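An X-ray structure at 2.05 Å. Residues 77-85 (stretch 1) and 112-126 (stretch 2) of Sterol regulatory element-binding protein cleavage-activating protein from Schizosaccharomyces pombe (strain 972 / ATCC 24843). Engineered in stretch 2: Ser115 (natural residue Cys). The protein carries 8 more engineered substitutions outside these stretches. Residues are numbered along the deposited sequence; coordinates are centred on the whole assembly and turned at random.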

# COMPACT_ATOMS: atom_id res chain seq x y z
N LEU A 77 1.56 12.06 17.87
CA LEU A 77 1.52 11.90 16.40
C LEU A 77 0.49 10.84 16.17
O LEU A 77 0.72 9.68 16.50
N LYS A 78 -0.66 11.24 15.64
CA LYS A 78 -1.71 10.31 15.38
C LYS A 78 -1.70 9.79 13.92
O LYS A 78 -2.28 8.76 13.67
N ALA A 79 -1.19 10.56 12.95
CA ALA A 79 -1.23 10.06 11.55
C ALA A 79 -0.23 10.81 10.71
O ALA A 79 0.18 11.93 11.04
N ILE A 80 0.18 10.13 9.64
CA ILE A 80 1.02 10.68 8.61
C ILE A 80 0.49 10.32 7.26
O ILE A 80 -0.12 9.28 7.12
N ALA A 81 0.68 11.18 6.27
CA ALA A 81 0.30 10.82 4.92
C ALA A 81 1.04 11.67 3.93
O ALA A 81 1.52 12.77 4.27
N LEU A 82 1.26 11.10 2.75
CA LEU A 82 1.95 11.80 1.68
C LEU A 82 1.03 12.09 0.59
O LEU A 82 0.11 11.29 0.33
N ASP A 83 1.26 13.18 -0.13
CA ASP A 83 0.46 13.41 -1.30
C ASP A 83 0.88 12.35 -2.38
O ASP A 83 1.97 11.75 -2.29
N PRO A 84 0.03 12.15 -3.38
CA PRO A 84 0.31 11.11 -4.34
C PRO A 84 1.56 11.30 -5.15
O PRO A 84 2.10 10.32 -5.59
N GLN A 85 2.10 12.51 -5.24
CA GLN A 85 3.35 12.77 -5.97
C GLN A 85 4.57 12.75 -5.10
O GLN A 85 5.70 12.79 -5.61
N SER A 112 -5.10 24.00 13.47
CA SER A 112 -5.57 23.22 14.60
C SER A 112 -6.93 22.56 14.31
O SER A 112 -7.69 23.07 13.52
N TYR A 113 -7.17 21.37 14.86
CA TYR A 113 -8.26 20.54 14.34
C TYR A 113 -8.81 19.74 15.48
O TYR A 113 -8.07 19.40 16.41
N HIS A 114 -10.12 19.47 15.43
CA HIS A 114 -10.79 18.64 16.46
C HIS A 114 -10.61 17.14 16.12
O HIS A 114 -10.74 16.71 14.96
N SER A 115 -10.22 16.39 17.14
CA SER A 115 -10.07 14.94 17.13
C SER A 115 -10.70 14.50 18.42
O SER A 115 -10.54 15.17 19.41
N LYS A 116 -11.34 13.34 18.45
CA LYS A 116 -12.03 12.91 19.66
C LYS A 116 -11.23 11.85 20.45
O LYS A 116 -11.82 10.85 20.84
N PRO A 117 -9.91 12.08 20.71
CA PRO A 117 -9.06 11.01 21.30
C PRO A 117 -9.72 10.33 22.47
O PRO A 117 -10.26 11.05 23.30
N ASN A 118 -9.70 9.00 22.59
CA ASN A 118 -8.86 8.08 21.81
C ASN A 118 -9.46 7.69 20.43
O ASN A 118 -9.90 6.55 20.23
N SER A 119 -9.46 8.64 19.50
CA SER A 119 -9.89 8.42 18.14
C SER A 119 -8.65 8.03 17.36
O SER A 119 -7.58 8.62 17.53
N LYS A 120 -8.81 6.99 16.56
CA LYS A 120 -7.81 6.56 15.62
C LYS A 120 -8.09 7.29 14.28
O LYS A 120 -9.22 7.36 13.85
N LEU A 121 -7.05 7.81 13.66
CA LEU A 121 -7.18 8.51 12.38
C LEU A 121 -6.64 7.75 11.19
O LEU A 121 -5.59 7.12 11.28
N ASN A 122 -7.32 7.88 10.06
CA ASN A 122 -6.72 7.58 8.78
C ASN A 122 -6.79 8.84 7.95
O ASN A 122 -7.85 9.47 7.95
N VAL A 123 -5.68 9.25 7.28
CA VAL A 123 -5.65 10.46 6.47
C VAL A 123 -5.24 10.22 5.04
O VAL A 123 -4.35 9.47 4.83
N PHE A 124 -5.88 10.86 4.06
CA PHE A 124 -5.62 10.61 2.64
C PHE A 124 -5.63 11.92 1.96
O PHE A 124 -6.48 12.72 2.25
N TRP A 125 -4.71 12.12 1.03
CA TRP A 125 -4.74 13.23 0.09
C TRP A 125 -5.43 12.84 -1.22
O TRP A 125 -5.14 11.76 -1.78
N MET A 126 -6.28 13.70 -1.74
CA MET A 126 -6.84 13.42 -3.04
C MET A 126 -6.72 14.67 -3.93
O MET A 126 -6.91 15.77 -3.47

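What holds two strands together when their backbones do not hydrogen-bond to each other directly? Strands 79-82 and 121-126 run nearly parallel, with an angle of 18° between their directions, but their axes come no closer than 6.5 Å, and water fills the polar gap. Three waters repeat one pattern, each donating to a carbonyl of the first stretch and accepting from an amide of the second. Water 1 lies 2.9 Å from Lys78 O and 2.8 Å from Leu121 N; water 2 lies 3.3 Å from Ile80 O and 3.1 Å from Val123 N; water 3 lies 2.9 Å from both Leu82 O and Trp125 N. The bridges advance two residues at a time on each strand, so they follow the register that pairs Ala79 with Leu121 and Ala81 with Val123.

Which side chains fill the apolar part of the contact? Alternation along the strands decides it: Ala79 and Ala81 point toward the second stretch, as Leu121, Val123 and Trp125 point toward the first, while Ile80, Leu82, Asn122, Phe124 and Met126 point away. Ala79 CB touches two neighbours, Leu121 CB at 4.1 Å and Val123 CG2 at 3.8 Å. Leu121 has chi1 m and chi2 t, and Val123 has chi1 t, which leaves its CG1 4.1 Å from Ala81 CB. The same Ala81 CB also lies 3.5 Å from Val123 O. Both alanines end at CB, so these contacts are made close to the backbone.

How does Trp125 close the far end of the contact? With chi1 m and chi2 at 66°, its indole reaches the end of the first strand and the loop beyond. Asp83 CB sits over one face of the ring, 3.7 Å from the centroid of the six-membered ring and 26° off its normal, a CH-pi contact whose closest atom pair is Asp83 CB to Trp125 CE3 at 3.4 Å. The Asp83 carboxylate leads away from the second stretch; with chi1 p, its OD2 accepts a hydrogen bond from Gln85 N at 3.0 Å. Smaller contacts complete the fit: Ala81 CB to Trp125 CD1 at 4.0 Å and Pro84 CD to Trp125 CB at 4.0 Å.

Where is the direct polar link? It comes from Lys78, whose CA-to-CB bond points toward the second stretch and whose side chain, with chi1 m, chi2 t, chi3 at 145° and chi4 t, brings NZ to the loop before the second strand. Its NZ donates to Ser119 O in a very short hydrogen bond of 2.3 Å, the sole direct hydrogen bond between the stretches. On the way, the aliphatic part of the chain packs against its neighbours, with Lys78 CD 4.0 Å from Leu121 CG and 3.9 Å from Tyr113 OH. The engineered Ser115 places its OG 3.6 Å from Lys78 NZ and donates a weak hydrogen bond from OG to Tyr113 OH at 3.3 Å.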

# COMPACT_ATOMS: atom_id res chain seq x y z
CB LEU A 77 2.87 11.44 15.89
CG LEU A 77 3.50 11.83 14.54
CD1 LEU A 77 4.17 10.63 13.88
CD2 LEU A 77 2.62 12.56 13.57
CB LYS A 78 -3.06 11.01 15.58
CG LYS A 78 -3.52 11.38 16.99
CD LYS A 78 -5.04 11.65 16.94
CE LYS A 78 -5.81 11.23 18.19
NZ LYS A 78 -7.23 10.90 17.86
CB ALA A 79 -2.60 10.27 10.92
CB ILE A 80 2.47 10.18 8.73
CG1 ILE A 80 3.31 10.80 7.62
CG2 ILE A 80 2.56 8.64 8.63
CD1 ILE A 80 4.76 10.38 7.67
CB ALA A 81 -1.18 10.90 4.75
CB LEU A 82 3.04 10.91 1.09
CG LEU A 82 4.29 10.63 1.92
CD1 LEU A 82 4.13 9.34 2.64
CD2 LEU A 82 5.46 10.46 0.98
CB ASP A 83 0.59 14.85 -1.81
CG ASP A 83 1.80 15.07 -2.70
OD1 ASP A 83 2.93 15.12 -2.20
OD2 ASP A 83 1.59 15.18 -3.92
CB PRO A 84 -0.95 11.09 -5.25
CG PRO A 84 -1.98 11.90 -4.58
CD PRO A 84 -1.26 12.83 -3.65
CB GLN A 85 3.26 14.11 -6.75
CG GLN A 85 2.35 14.05 -7.97
CD GLN A 85 2.72 12.89 -8.90
OE1 GLN A 85 3.82 12.84 -9.46
NE2 GLN A 85 1.80 11.92 -9.03
CB SER A 112 -5.55 24.06 15.85
OG SER A 112 -4.19 24.38 16.09
CB TYR A 113 -7.78 19.66 13.13
CG TYR A 113 -7.08 18.39 13.55
CD1 TYR A 113 -5.73 18.37 13.88
CD2 TYR A 113 -7.79 17.21 13.64
CE1 TYR A 113 -5.12 17.25 14.34
CE2 TYR A 113 -7.19 16.09 14.08
CZ TYR A 113 -5.86 16.11 14.45
OH TYR A 113 -5.30 14.92 14.90
CB HIS A 114 -12.29 19.04 16.65
CG HIS A 114 -12.52 20.26 17.51
ND1 HIS A 114 -12.20 20.31 18.85
CD2 HIS A 114 -13.05 21.48 17.21
CE1 HIS A 114 -12.51 21.50 19.34
NE2 HIS A 114 -13.03 22.23 18.37
CB SER A 115 -8.59 14.53 17.20
OG SER A 115 -8.16 13.82 16.06
CB LYS A 116 -13.43 12.37 19.31
CG LYS A 116 -14.03 12.78 17.96
CD LYS A 116 -14.05 14.29 17.67
CE LYS A 116 -14.57 14.58 16.26
NZ LYS A 116 -14.02 15.81 15.62
CB PRO A 117 -7.80 11.76 21.76
CG PRO A 117 -8.19 13.18 21.84
CD PRO A 117 -9.21 13.38 20.77
CB ASN A 118 -8.59 6.77 22.59
CG ASN A 118 -8.15 7.00 24.03
OD1 ASN A 118 -8.95 7.42 24.87
ND2 ASN A 118 -6.90 6.67 24.34
CB SER A 119 -10.50 9.70 17.56
OG SER A 119 -11.36 9.38 16.48
CB LYS A 120 -7.90 5.04 15.47
CG LYS A 120 -6.96 4.26 16.38
CD LYS A 120 -7.27 4.38 17.88
CE LYS A 120 -6.05 4.00 18.72
NZ LYS A 120 -6.36 3.30 19.99
CB LEU A 121 -6.40 9.82 12.42
CG LEU A 121 -6.82 10.87 13.41
CD1 LEU A 121 -6.21 12.18 12.91
CD2 LEU A 121 -8.34 11.01 13.55
CB ASN A 122 -7.48 6.46 8.13
CG ASN A 122 -6.71 5.81 7.02
OD1 ASN A 122 -5.50 6.02 6.87
ND2 ASN A 122 -7.41 5.02 6.21
CB VAL A 123 -4.64 11.46 7.07
CG1 VAL A 123 -4.59 12.69 6.18
CG2 VAL A 123 -5.05 11.85 8.47
CB PHE A 124 -6.82 9.92 1.91
CG PHE A 124 -7.43 8.84 2.65
CD1 PHE A 124 -6.76 7.69 2.85
CD2 PHE A 124 -8.73 8.96 3.12
CE1 PHE A 124 -7.33 6.66 3.53
CE2 PHE A 124 -9.31 7.95 3.81
CZ PHE A 124 -8.61 6.79 4.03
CB TRP A 125 -3.31 13.57 -0.29
CG TRP A 125 -2.45 14.19 0.80
CD1 TRP A 125 -2.04 13.59 1.92
CD2 TRP A 125 -1.84 15.45 0.77
NE1 TRP A 125 -1.19 14.40 2.60
CE2 TRP A 125 -1.05 15.56 1.90
CE3 TRP A 125 -1.84 16.50 -0.15
CZ2 TRP A 125 -0.29 16.72 2.21
CZ3 TRP A 125 -1.05 17.64 0.11
CH2 TRP A 125 -0.32 17.75 1.29
CB MET A 126 -8.29 13.00 -2.92
CG MET A 126 -8.46 11.79 -1.93
SD MET A 126 -10.16 11.27 -1.84
CE MET A 126 -10.11 10.10 -3.15
O HOH W 1 -4.60 7.47 14.89
O HOH W 2 -2.98 7.93 8.00
O HOH W 3 -2.53 10.28 1.05